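Local coordinates for protein Ufm1-specific protease (Caenorhabditis elegans, PDB 5EJJ) that hydrolyses the peptide bond at the C-terminal glycine of the ubiquitin-like modifier UFM1 as a thiol protease, and helps localise odorant receptors to olfactory cilia, at residues I404-Y413 with V555-A563. Residues are numbered along the deposited sequence; the frame is centred on the assembly and turned at random.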
# COMPACT_ATOMS: atom_id res chain seq x y z
N ILE A 404 5.07 4.15 -17.24
CA ILE A 404 3.75 4.77 -17.11
C ILE A 404 2.66 3.71 -17.00
O ILE A 404 1.66 3.90 -16.31
CB ILE A 404 3.45 5.72 -18.29
CG1 ILE A 404 4.45 6.87 -18.30
CG2 ILE A 404 2.04 6.30 -18.21
CD1 ILE A 404 4.30 7.76 -19.48
N TRP A 405 2.86 2.57 -17.65
CA TRP A 405 1.83 1.54 -17.63
C TRP A 405 1.79 0.92 -16.26
O TRP A 405 0.72 0.82 -15.64
CB TRP A 405 2.08 0.46 -18.69
CG TRP A 405 0.92 -0.49 -18.84
CD1 TRP A 405 0.56 -1.48 -17.98
CD2 TRP A 405 -0.03 -0.54 -19.92
NE1 TRP A 405 -0.55 -2.14 -18.45
CE2 TRP A 405 -0.94 -1.58 -19.63
CE3 TRP A 405 -0.20 0.20 -21.09
CZ2 TRP A 405 -1.99 -1.90 -20.48
CZ3 TRP A 405 -1.25 -0.13 -21.94
CH2 TRP A 405 -2.13 -1.18 -21.63
N SER A 406 2.96 0.51 -15.77
CA SER A 406 3.05 -0.14 -14.48
C SER A 406 2.40 0.71 -13.39
O SER A 406 1.78 0.18 -12.47
CB SER A 406 4.51 -0.45 -14.14
OG SER A 406 5.16 0.69 -13.62
N TRP A 407 2.52 2.03 -13.51
CA TRP A 407 1.88 2.89 -12.53
C TRP A 407 0.38 2.68 -12.54
O TRP A 407 -0.26 2.72 -11.50
CB TRP A 407 2.21 4.36 -12.77
CG TRP A 407 1.61 5.32 -11.79
CD1 TRP A 407 2.27 5.96 -10.79
CD2 TRP A 407 0.25 5.78 -11.73
NE1 TRP A 407 1.41 6.78 -10.10
CE2 TRP A 407 0.17 6.69 -10.65
CE3 TRP A 407 -0.90 5.52 -12.47
CZ2 TRP A 407 -1.02 7.32 -10.31
CZ3 TRP A 407 -2.09 6.15 -12.11
CH2 TRP A 407 -2.13 7.04 -11.05
N PHE A 408 -0.19 2.44 -13.72
CA PHE A 408 -1.64 2.25 -13.80
C PHE A 408 -2.16 0.91 -13.22
O PHE A 408 -3.32 0.83 -12.78
CB PHE A 408 -2.16 2.51 -15.23
CG PHE A 408 -2.38 3.97 -15.52
CD1 PHE A 408 -1.39 4.74 -16.11
CD2 PHE A 408 -3.59 4.58 -15.19
CE1 PHE A 408 -1.59 6.09 -16.36
CE2 PHE A 408 -3.81 5.94 -15.43
CZ PHE A 408 -2.80 6.69 -16.02
N ILE A 409 -1.33 -0.13 -13.20
CA ILE A 409 -1.78 -1.32 -12.50
C ILE A 409 -1.52 -1.19 -11.00
O ILE A 409 -2.45 -1.33 -10.19
CB ILE A 409 -1.24 -2.64 -13.10
CG1 ILE A 409 0.26 -2.61 -13.31
CG2 ILE A 409 -1.90 -2.90 -14.46
CD1 ILE A 409 0.70 -3.49 -14.51
N LEU A 410 -0.30 -0.83 -10.63
CA LEU A 410 0.05 -0.66 -9.22
C LEU A 410 -0.82 0.37 -8.48
O LEU A 410 -0.67 0.55 -7.27
CB LEU A 410 1.52 -0.31 -9.06
CG LEU A 410 2.41 -1.54 -8.89
CD1 LEU A 410 2.02 -2.61 -9.87
CD2 LEU A 410 3.88 -1.22 -9.04
N ASN A 411 -1.73 1.02 -9.20
CA ASN A 411 -2.58 2.05 -8.60
C ASN A 411 -4.06 1.75 -8.75
O ASN A 411 -4.91 2.55 -8.32
CB ASN A 411 -2.22 3.42 -9.13
CG ASN A 411 -0.97 3.98 -8.46
OD1 ASN A 411 -1.06 4.82 -7.55
ND2 ASN A 411 0.20 3.50 -8.89
N GLY A 412 -4.35 0.58 -9.32
CA GLY A 412 -5.69 0.01 -9.33
C GLY A 412 -6.57 0.46 -10.47
O GLY A 412 -7.81 0.50 -10.35
N TYR A 413 -5.94 0.79 -11.60
CA TYR A 413 -6.67 1.40 -12.71
C TYR A 413 -6.89 0.40 -13.84
O TYR A 413 -7.88 0.50 -14.57
CB TYR A 413 -5.98 2.68 -13.16
CG TYR A 413 -6.24 3.86 -12.23
CD1 TYR A 413 -5.20 4.46 -11.52
CD2 TYR A 413 -7.52 4.37 -12.06
CE1 TYR A 413 -5.43 5.54 -10.68
CE2 TYR A 413 -7.76 5.45 -11.22
CZ TYR A 413 -6.71 6.03 -10.53
OH TYR A 413 -6.94 7.11 -9.68
N VAL A 555 4.34 14.21 -22.22
CA VAL A 555 3.03 13.56 -22.10
C VAL A 555 2.70 13.30 -20.63
O VAL A 555 3.54 12.81 -19.86
CB VAL A 555 2.89 12.30 -23.00
CG1 VAL A 555 4.15 11.46 -22.97
CG2 VAL A 555 1.69 11.46 -22.58
N LEU A 556 1.47 13.67 -20.26
CA LEU A 556 1.01 13.79 -18.89
C LEU A 556 -0.25 12.96 -18.70
O LEU A 556 -1.37 13.49 -18.85
CB LEU A 556 0.66 15.25 -18.60
CG LEU A 556 1.74 16.12 -17.97
CD1 LEU A 556 3.02 16.07 -18.76
CD2 LEU A 556 1.26 17.54 -17.84
N PRO A 557 -0.09 11.67 -18.34
CA PRO A 557 -1.22 10.74 -18.28
C PRO A 557 -2.29 11.15 -17.27
O PRO A 557 -1.97 11.57 -16.15
CB PRO A 557 -0.55 9.43 -17.89
CG PRO A 557 0.87 9.57 -18.39
CD PRO A 557 1.20 10.99 -18.11
N GLN A 558 -3.55 11.05 -17.67
CA GLN A 558 -4.65 11.41 -16.78
C GLN A 558 -5.37 10.14 -16.34
O GLN A 558 -5.79 9.33 -17.16
CB GLN A 558 -5.66 12.34 -17.47
CG GLN A 558 -5.06 13.51 -18.26
CD GLN A 558 -4.52 14.62 -17.37
OE1 GLN A 558 -5.29 15.41 -16.82
NE2 GLN A 558 -3.20 14.68 -17.24
N PRO A 559 -5.52 9.97 -15.02
CA PRO A 559 -6.22 8.79 -14.51
C PRO A 559 -7.72 9.05 -14.56
O PRO A 559 -8.15 10.20 -14.40
CB PRO A 559 -5.75 8.71 -13.05
CG PRO A 559 -4.68 9.78 -12.90
CD PRO A 559 -4.99 10.80 -13.94
N PRO A 560 -8.52 7.98 -14.77
CA PRO A 560 -9.98 8.10 -14.86
C PRO A 560 -10.58 8.58 -13.55
O PRO A 560 -9.81 8.83 -12.62
CB PRO A 560 -10.44 6.68 -15.22
CG PRO A 560 -9.24 5.80 -15.03
CD PRO A 560 -8.02 6.65 -15.13
N SER A 561 -11.90 8.71 -13.47
CA SER A 561 -12.50 9.40 -12.32
C SER A 561 -13.30 8.54 -11.34
O SER A 561 -13.73 9.05 -10.30
CB SER A 561 -13.32 10.60 -12.77
OG SER A 561 -12.48 11.67 -13.13
N ASP A 562 -13.50 7.26 -11.65
CA ASP A 562 -14.14 6.35 -10.70
C ASP A 562 -13.37 5.04 -10.49
O ASP A 562 -13.16 4.29 -11.45
CB ASP A 562 -15.57 6.02 -11.14
CG ASP A 562 -16.61 6.98 -10.56
OD1 ASP A 562 -16.33 8.19 -10.42
OD2 ASP A 562 -17.73 6.50 -10.25
N ALA A 563 -12.94 4.77 -9.25
CA ALA A 563 -12.53 3.40 -8.87
C ALA A 563 -12.66 3.05 -7.38
O ALA A 563 -12.97 1.89 -7.04
CB ALA A 563 -11.14 3.07 -9.41
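Pro557, Pro559 and Pro560 pack against the aromatic side chains of Phe408 and Tyr413, laying the proline-rich C-terminal tail of a papain-like cysteine protease fold across the end of helix 396-409. This helix begins at Cys396, the inferred catalytic cysteine, but the contact lies at its other end, away from the active site. Pro559 CB sits over one face of the Tyr413 ring in a CH-pi contact, 4.2 Å from the ring centroid and 26° off its normal. Pro560 CG approaches the same ring obliquely, 3.7 Å from Tyr413 CD2. Phe408 instead offers its edge to the tail: CE1 lies 3.8 Å from Pro557 CB, and CE2 lies 3.8 Å from Pro559 CA. Ile404 CG2, set anti to the backbone N, meets Pro557 CG at 3.5 Å. Trp407 places its CE3 3.6 Å above the plane of the Phe408 ring, over its centre, while its CH2 reaches Pro559 CG. No hydrogen bond joins the two segments, so apolar side chains carry the contact. The tail is positioned by strand 552-557, which pairs with strands 462-467 and 491-494, and Pro557 O accepts a hydrogen bond from Thr489 OG1. A Schellman motif ends the helix, with Gly412 at positive phi as its C-prime residue and Tyr413 N bonded to Phe408 O, bringing Tyr413 round to the prolines. At this helix end, Asn411 ND2 lies over one face of the Trp407 ring, toward its rim, and donates a bent 2.8 Å hydrogen bond to a lone pair of Trp407 O (138° at the hydrogen).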